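Local coordinates for putative sugar binding protein (PDB 3KEZ), which probably binds sugars at the bacterial outer membrane as a calcium-containing member of the SusD family of nutrient-binding proteins, at residues S363-A368 with N372-K377; T217-A222 with L342-A347. All coordinates share one frame; numbering follows the deposited sequence.

Contact 1. Residues S363-A368 with N372-K377; sequences SIVQRA and NSVEGK. With EDO (1,2-ethanediol), chain F.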
ATOM      1  N   SER A 363      17.006  12.817   4.609  1.00  9.33           N
ATOM      2  CA  SER A 363      17.389  11.443   4.854  1.00 11.04           C
ATOM      3  C   SER A 363      17.107  10.569   3.600  1.00 10.88           C
ATOM      4  O   SER A 363      17.938   9.737   3.231  1.00 10.17           O
ATOM      5  CB  SER A 363      16.673  10.902   6.116  1.00 11.10           C
ATOM      6  OG  SER A 363      17.238  11.458   7.306  1.00 13.15           O
ATOM      7  N   ILE A 364      15.958  10.777   2.950  1.00  9.87           N
ATOM      8  CA  ILE A 364      15.626  10.061   1.724  1.00  8.47           C
ATOM      9  C   ILE A 364      16.507  10.519   0.556  1.00 10.79           C
ATOM     10  O   ILE A 364      17.113   9.673  -0.119  1.00 10.32           O
ATOM     11  CB  ILE A 364      14.142  10.129   1.392  1.00 10.93           C
ATOM     12  CG1 ILE A 364      13.332   9.535   2.559  1.00 13.38           C
ATOM     13  CG2 ILE A 364      13.830   9.365   0.136  1.00  5.75           C
ATOM     14  CD1 ILE A 364      13.771   8.079   3.021  1.00  9.21           C
ATOM     15  N   VAL A 365      16.554  11.832   0.315  1.00 10.97           N
ATOM     16  CA  VAL A 365      17.423  12.442  -0.708  1.00 13.17           C
ATOM     17  C   VAL A 365      18.876  11.964  -0.607  1.00 12.43           C
ATOM     18  O   VAL A 365      19.434  11.480  -1.578  1.00  9.70           O
ATOM     19  CB  VAL A 365      17.443  13.958  -0.582  1.00 11.03           C
ATOM     20  CG1 VAL A 365      18.559  14.539  -1.439  1.00  7.99           C
ATOM     21  CG2 VAL A 365      16.061  14.527  -0.936  1.00  9.25           C
ATOM     22  N   GLN A 366      19.472  12.073   0.581  1.00 13.48           N
ATOM     23  CA  GLN A 366      20.885  11.752   0.740  1.00 12.06           C
ATOM     24  C   GLN A 366      21.187  10.240   0.706  1.00 12.61           C
ATOM     25  O   GLN A 366      22.257   9.843   0.300  1.00  9.53           O
ATOM     26  CB  GLN A 366      21.477  12.434   1.985  1.00 13.38           C
ATOM     27  CG  GLN A 366      21.438  13.950   1.772  1.00 12.73           C
ATOM     28  CD  GLN A 366      22.069  14.765   2.843  1.00 14.81           C
ATOM     29  OE1 GLN A 366      22.032  14.389   4.004  1.00 17.45           O
ATOM     30  NE2 GLN A 366      22.635  15.926   2.464  1.00 13.66           N
ATOM     31  N   ARG A 367      20.241   9.405   1.106  1.00 11.68           N
ATOM     32  CA  ARG A 367      20.403   7.957   0.883  1.00 13.33           C
ATOM     33  C   ARG A 367      20.414   7.594  -0.636  1.00 12.01           C
ATOM     34  O   ARG A 367      21.167   6.708  -1.083  1.00 12.91           O
ATOM     35  CB  ARG A 367      19.317   7.204   1.658  1.00 12.90           C
ATOM     36  CG  ARG A 367      19.476   5.691   1.712  1.00 13.38           C
ATOM     37  CD  ARG A 367      18.805   4.961   0.535  1.00 14.58           C
ATOM     38  NE  ARG A 367      17.360   5.191   0.425  1.00  8.97           N
ATOM     39  CZ  ARG A 367      16.423   4.637   1.193  1.00 10.04           C
ATOM     40  NH1 ARG A 367      16.731   3.787   2.184  1.00  8.84           N
ATOM     41  NH2 ARG A 367      15.166   4.941   0.955  1.00 12.58           N
ATOM     42  N   ALA A 368      19.625   8.292  -1.434  1.00  8.80           N
ATOM     43  CA  ALA A 368      19.623   8.059  -2.887  1.00 10.80           C
ATOM     44  C   ALA A 368      20.907   8.605  -3.569  1.00 11.05           C
ATOM     45  O   ALA A 368      21.391   8.042  -4.545  1.00 12.28           O
ATOM     46  CB  ALA A 368      18.367   8.660  -3.535  1.00  7.09           C
ATOM     47  N   ASN A 372      23.664  15.120  -2.864  1.00 11.87           N
ATOM     48  CA  ASN A 372      22.508  16.026  -2.947  1.00 10.99           C
ATOM     49  C   ASN A 372      22.098  16.450  -1.558  1.00 11.86           C
ATOM     50  O   ASN A 372      22.416  15.770  -0.564  1.00 12.97           O
ATOM     51  CB  ASN A 372      21.306  15.367  -3.625  1.00 11.06           C
ATOM     52  CG  ASN A 372      21.533  15.078  -5.101  1.00  9.02           C
ATOM     53  OD1 ASN A 372      22.359  15.699  -5.726  1.00 18.94           O
ATOM     54  ND2 ASN A 372      20.758  14.125  -5.664  1.00 24.58           N
ATOM     55  N   SER A 373      21.399  17.586  -1.494  1.00 14.03           N
ATOM     56  CA  SER A 373      20.799  18.099  -0.242  1.00 13.07           C
ATOM     57  C   SER A 373      19.660  19.009  -0.581  1.00 11.00           C
ATOM     58  O   SER A 373      19.727  19.766  -1.565  1.00 11.11           O
ATOM     59  CB  SER A 373      21.784  18.909   0.597  1.00 14.92           C
ATOM     60  OG  SER A 373      21.230  19.143   1.892  1.00 12.71           O
ATOM     61  N   VAL A 374      18.615  18.951   0.225  1.00  8.33           N
ATOM     62  CA  VAL A 374      17.557  19.931   0.138  1.00  7.93           C
ATOM     63  C   VAL A 374      17.682  21.009   1.250  1.00  9.05           C
ATOM     64  O   VAL A 374      16.761  21.801   1.457  1.00 12.43           O
ATOM     65  CB  VAL A 374      16.152  19.287   0.129  1.00  5.21           C
ATOM     66  CG1 VAL A 374      15.888  18.509  -1.177  1.00  9.69           C
ATOM     67  CG2 VAL A 374      15.914  18.401   1.321  1.00  7.74           C
ATOM     68  N   GLU A 375      18.804  21.040   1.956  1.00 11.03           N
ATOM     69  CA  GLU A 375      19.048  22.078   2.956  1.00 10.67           C
ATOM     70  C   GLU A 375      19.040  23.425   2.255  1.00  9.66           C
ATOM     71  O   GLU A 375      19.495  23.538   1.131  1.00  9.13           O
ATOM     72  CB  GLU A 375      20.369  21.835   3.694  1.00 11.78           C
ATOM     73  CG  GLU A 375      20.564  22.721   4.911  1.00 23.79           C
ATOM     74  CD  GLU A 375      21.654  22.197   5.864  1.00 20.59           C
ATOM     75  OE1 GLU A 375      22.043  21.008   5.761  1.00 28.79           O
ATOM     76  OE2 GLU A 375      22.054  22.963   6.754  1.00 30.50           O
ATOM     77  N   GLY A 376      18.479  24.434   2.910  1.00  9.94           N
ATOM     78  CA  GLY A 376      18.307  25.764   2.317  1.00 10.99           C
ATOM     79  C   GLY A 376      17.109  25.956   1.376  1.00 10.90           C
ATOM     80  O   GLY A 376      16.926  27.032   0.821  1.00 11.88           O
ATOM     81  N   LYS A 377      16.310  24.924   1.168  1.00 10.58           N
ATOM     82  CA  LYS A 377      15.140  25.026   0.293  1.00 11.74           C
ATOM     83  C   LYS A 377      13.920  25.262   1.167  1.00 10.55           C
ATOM     84  O   LYS A 377      13.859  24.795   2.310  1.00  9.57           O
ATOM     85  CB  LYS A 377      14.905  23.734  -0.496  1.00 11.09           C
ATOM     86  CG  LYS A 377      16.130  23.230  -1.281  1.00 14.19           C
ATOM     87  CD  LYS A 377      16.367  24.026  -2.502  1.00 13.41           C
ATOM     88  CE  LYS A 377      17.488  23.448  -3.385  1.00 20.52           C
ATOM     89  NZ  LYS A 377      17.866  24.505  -4.318  1.00 15.70           N
TER
HETATM   90  C1  EDO F   5      15.600  24.312   6.890  1.00 28.39           C
HETATM   91  O1  EDO F   5      16.416  24.068   8.053  1.00 22.97           O
HETATM   92  C2  EDO F   5      16.433  24.983   5.807  1.00 31.87           C
HETATM   93  O2  EDO F   5      17.625  24.199   5.564  1.00 27.40           O
HETATM   94  O   HOH W   1      18.781  12.426  -4.079  1.00 12.66           O

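Contact 2. Residues T217-A222 with L342-A347; sequences TMAENA and LNAAEA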
ATOM      1  N   THR A 217       2.808  13.553  13.972  1.00 13.00           N
ATOM      2  CA  THR A 217       3.096  12.889  15.240  1.00 12.66           C
ATOM      3  C   THR A 217       3.281  11.408  15.051  1.00 11.76           C
ATOM      4  O   THR A 217       4.231  10.808  15.609  1.00  9.45           O
ATOM      5  CB  THR A 217       2.011  13.148  16.289  1.00 15.15           C
ATOM      6  OG1 THR A 217       1.967  14.552  16.498  1.00 15.05           O
ATOM      7  CG2 THR A 217       2.313  12.398  17.657  1.00 16.72           C
HETATM    8  N   MSE A 218       2.387  10.798  14.290  1.00 11.42           N
HETATM    9  CA  MSE A 218       2.466   9.331  14.133  1.00 12.57           C
HETATM   10  C   MSE A 218       3.714   8.920  13.304  1.00 11.52           C
HETATM   11  O   MSE A 218       4.356   7.911  13.635  1.00  9.90           O
HETATM   12  CB  MSE A 218       1.207   8.730  13.503  1.00  8.19           C
HETATM   13  CG  MSE A 218       0.021   8.611  14.402  1.00 13.89           C
HETATM   14 SE   MSE A 218       0.335   7.300  15.816  0.75 12.20          SE
HETATM   15  CE  MSE A 218      -1.102   7.884  16.956  1.00 17.05           C
ATOM     16  N   ALA A 219       4.036   9.669  12.239  1.00 10.73           N
ATOM     17  CA  ALA A 219       5.229   9.350  11.421  1.00 10.42           C
ATOM     18  C   ALA A 219       6.512   9.501  12.225  1.00  9.27           C
ATOM     19  O   ALA A 219       7.399   8.608  12.203  1.00 10.86           O
ATOM     20  CB  ALA A 219       5.263  10.193  10.150  1.00  7.81           C
ATOM     21  N   GLU A 220       6.600  10.582  13.000  1.00 11.55           N
ATOM     22  CA  GLU A 220       7.772  10.830  13.809  1.00 10.99           C
ATOM     23  C   GLU A 220       7.950   9.754  14.883  1.00 14.97           C
ATOM     24  O   GLU A 220       9.062   9.334  15.140  1.00 13.86           O
ATOM     25  CB  GLU A 220       7.746  12.226  14.471  1.00 13.97           C
ATOM     26  CG  GLU A 220       7.954  13.341  13.482  1.00 10.54           C
ATOM     27  CD  GLU A 220       8.372  14.678  14.149  1.00 15.15           C
ATOM     28  OE1 GLU A 220       7.480  15.433  14.581  1.00  9.45           O
ATOM     29  OE2 GLU A 220       9.580  15.003  14.166  1.00 12.71           O
ATOM     30  N   ASN A 221       6.865   9.339  15.517  1.00 12.64           N
ATOM     31  CA  ASN A 221       6.943   8.302  16.548  1.00 12.99           C
ATOM     32  C   ASN A 221       7.216   6.927  15.943  1.00 11.29           C
ATOM     33  O   ASN A 221       7.937   6.126  16.535  1.00  9.59           O
ATOM     34  CB  ASN A 221       5.669   8.302  17.410  1.00  9.85           C
ATOM     35  CG  ASN A 221       5.589   9.534  18.317  1.00 14.68           C
ATOM     36  OD1 ASN A 221       6.606  10.048  18.783  1.00 24.51           O
ATOM     37  ND2 ASN A 221       4.393   9.967  18.602  1.00 23.04           N
ATOM     38  N   ALA A 222       6.682   6.680  14.745  1.00  9.44           N
ATOM     39  CA  ALA A 222       6.953   5.422  14.028  1.00  9.33           C
ATOM     40  C   ALA A 222       8.457   5.287  13.792  1.00  9.38           C
ATOM     41  O   ALA A 222       9.044   4.199  13.983  1.00 11.22           O
ATOM     42  CB  ALA A 222       6.232   5.376  12.710  1.00  5.07           C
ATOM     43  N   LEU A 342       8.923   9.981   4.534  1.00 10.04           N
ATOM     44  CA  LEU A 342       8.190  10.781   3.545  1.00 11.57           C
ATOM     45  C   LEU A 342       6.863  11.315   4.072  1.00  9.36           C
ATOM     46  O   LEU A 342       6.456  12.447   3.729  1.00  8.64           O
ATOM     47  CB  LEU A 342       7.971   9.987   2.257  1.00  9.73           C
ATOM     48  CG  LEU A 342       9.248   9.603   1.488  1.00 13.23           C
ATOM     49  CD1 LEU A 342       9.023   8.318   0.680  1.00 12.93           C
ATOM     50  CD2 LEU A 342       9.716  10.833   0.617  1.00  9.73           C
ATOM     51  N   ASN A 343       6.173  10.519   4.882  1.00  9.35           N
ATOM     52  CA  ASN A 343       4.970  11.008   5.562  1.00  9.01           C
ATOM     53  C   ASN A 343       5.274  12.155   6.522  1.00 10.62           C
ATOM     54  O   ASN A 343       4.575  13.155   6.494  1.00  8.38           O
ATOM     55  CB  ASN A 343       4.263   9.841   6.273  1.00  9.21           C
ATOM     56  CG  ASN A 343       3.688   8.826   5.291  1.00 11.76           C
ATOM     57  OD1 ASN A 343       3.727   9.027   4.050  1.00 10.86           O
ATOM     58  ND2 ASN A 343       3.135   7.723   5.836  1.00 10.11           N
ATOM     59  N   ALA A 344       6.338  12.043   7.333  1.00  8.00           N
ATOM     60  CA  ALA A 344       6.745  13.122   8.227  1.00  9.34           C
ATOM     61  C   ALA A 344       7.130  14.374   7.451  1.00  8.97           C
ATOM     62  O   ALA A 344       6.742  15.470   7.828  1.00  9.67           O
ATOM     63  CB  ALA A 344       7.902  12.688   9.147  1.00  4.20           C
ATOM     64  N   ALA A 345       7.803  14.195   6.308  1.00 12.72           N
ATOM     65  CA  ALA A 345       8.201  15.325   5.470  1.00 12.27           C
ATOM     66  C   ALA A 345       6.995  16.073   4.929  1.00 11.35           C
ATOM     67  O   ALA A 345       6.922  17.302   5.035  1.00 11.14           O
ATOM     68  CB  ALA A 345       9.102  14.877   4.344  1.00  9.54           C
ATOM     69  N   GLU A 346       6.041  15.329   4.394  1.00 11.33           N
ATOM     70  CA  GLU A 346       4.807  15.905   3.882  1.00 13.39           C
ATOM     71  C   GLU A 346       4.016  16.653   4.973  1.00 10.74           C
ATOM     72  O   GLU A 346       3.649  17.817   4.801  1.00  8.42           O
ATOM     73  CB  GLU A 346       3.941  14.840   3.203  1.00 12.70           C
ATOM     74  CG  GLU A 346       2.651  15.409   2.632  1.00 11.99           C
ATOM     75  CD  GLU A 346       1.762  14.379   1.901  1.00 12.25           C
ATOM     76  OE1 GLU A 346       2.249  13.348   1.396  1.00 12.19           O
ATOM     77  OE2 GLU A 346       0.541  14.627   1.833  1.00 11.84           O
ATOM     78  N   ALA A 347       3.826  16.003   6.116  1.00 12.24           N
ATOM     79  CA  ALA A 347       3.087  16.606   7.226  1.00 12.43           C
ATOM     80  C   ALA A 347       3.811  17.845   7.778  1.00 11.36           C
ATOM     81  O   ALA A 347       3.160  18.800   8.181  1.00 14.14           O
ATOM     82  CB  ALA A 347       2.853  15.582   8.343  1.00  8.44           C
TER

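Contact 1. Residues S363-A368 with N372-K377
Val365 and Gln366, on the last turn of helix 354-368, receive the chain as it doubles back, and the returning segment 372-377 carries two compact turns, an ST turn at Ser373 and a type II beta turn from Val374 to Lys377. The tight side is apolar. Val365 has CG1 anti to its own N (chi1 168°), which presses that methyl on Asn372 CB at 3.6 Å, the two side chains meeting at about a right angle. Its other methyl, CG2, meets Val374 CG1 at 4.0 Å, while Glu387 of helix 381-392 also touches Val365 and helps to bury it. At the border with solvent the contact becomes polar. Gln366 lies alongside the returning backbone, extended beyond CG, and its NE2 donates to Asn372 O at 3.0 Å. The donor lies in the carbonyl plane on a lone pair, and the acceptor is only 6° out of the glutamine amide plane, which probably helps to set the rotation of the amide. An alanine here would lose the amide that reaches Asn372 O and would probably let the first residues of the returning segment shift more easily on the helix. A water bridges the helix end to the loop, donating to Val365 O and accepting from Asn372 ND2, which is also bonded to Asp297. The loose side is the tip of the beta turn, where Gly376, its third residue, has the positive phi that position calls for, and Gly376 N donates to O2 of an ethanediol, probably from the crystallisation liquor. Asn362, one turn back on the helix, ties down the start of the turns by bonding Ser373 OG and Val374 N. The same Ser373 OG accepts from Glu375 N at 3.1 Å, with a nearly straight N-H...O angle of 164°.

Contact 2. Residues T217-A222 with L342-A347
Ala219 and Ala344 mark the place where two helices come close together: their CA atoms are 5.2 Å apart, and the axes of segments 217-222 and 342-347 approach to 8.3 Å. The segments run in roughly opposite directions, with 145° between their N-to-C vectors and a signed crossing angle of -145°. Side chains of one carbon make this spacing possible. Ala219 CB points at the facing helix and sits 3.5 Å from Ala344 N, so the methyl rests on the backbone itself as well as on side chains. Ala344 CB answers from the other helix at 3.8 Å from Ala219 CB, and Asn343 CB lies 4.0 Å from the same methyl. Three atoms of Asn343 and Ala344 thus gather round Ala219 CB, and no hydrogen bond joins the two segments. Longer side chains lend their aliphatic parts here and send their polar ends elsewhere. Glu220 brings CG loosely to Ala344 CB at 4.4 Å, while its carboxylate reaches helix 354-368, with OE1 in a salt bridge to Lys356 and OE2 bonded to Tyr360. Asn343 has CG anti to its carbonyl carbon (chi1 -67°), which turns the amide away from the Ala219 methyl and leaves CB to meet it. The buried polar atoms of that amide are satisfied on both ends: OD1 accepts from Arg388 of helix 381-392, and ND2 is bonded to Ser203 and Glu339. Leu216, in the preceding turn of helix 212-229, extends the apolar seam by touching both Ala344 and Ala347. Such close, small-residue contact is consistent with the TPR-like helical architecture of the SusD family, here joining two helices far apart in the chain, 212-229 and 337-350, in its buried part.

Contacts 1 and 2 lie on the same side of the chain's centre, with their own centres about 17 Å apart. Their common ground is the pair of consecutive helices 337-350 and 354-368: contact 2 uses the first, and contact 1 the end of the second. Where the pair packs together, Ile364 CG1 touches Leu342 CG at 4.2 Å. Along the chain the contacts are in series, 217-222 with 342-347 closing before 363-368 meets 372-377. One is long-range, joining helices more than a hundred residues apart in the interior; the other is local, folding a surface loop onto the helix it has just left. Thus contact 2 ties helix 337-350 into the buried body and contact 1 closes the loop, both away from the calcium site.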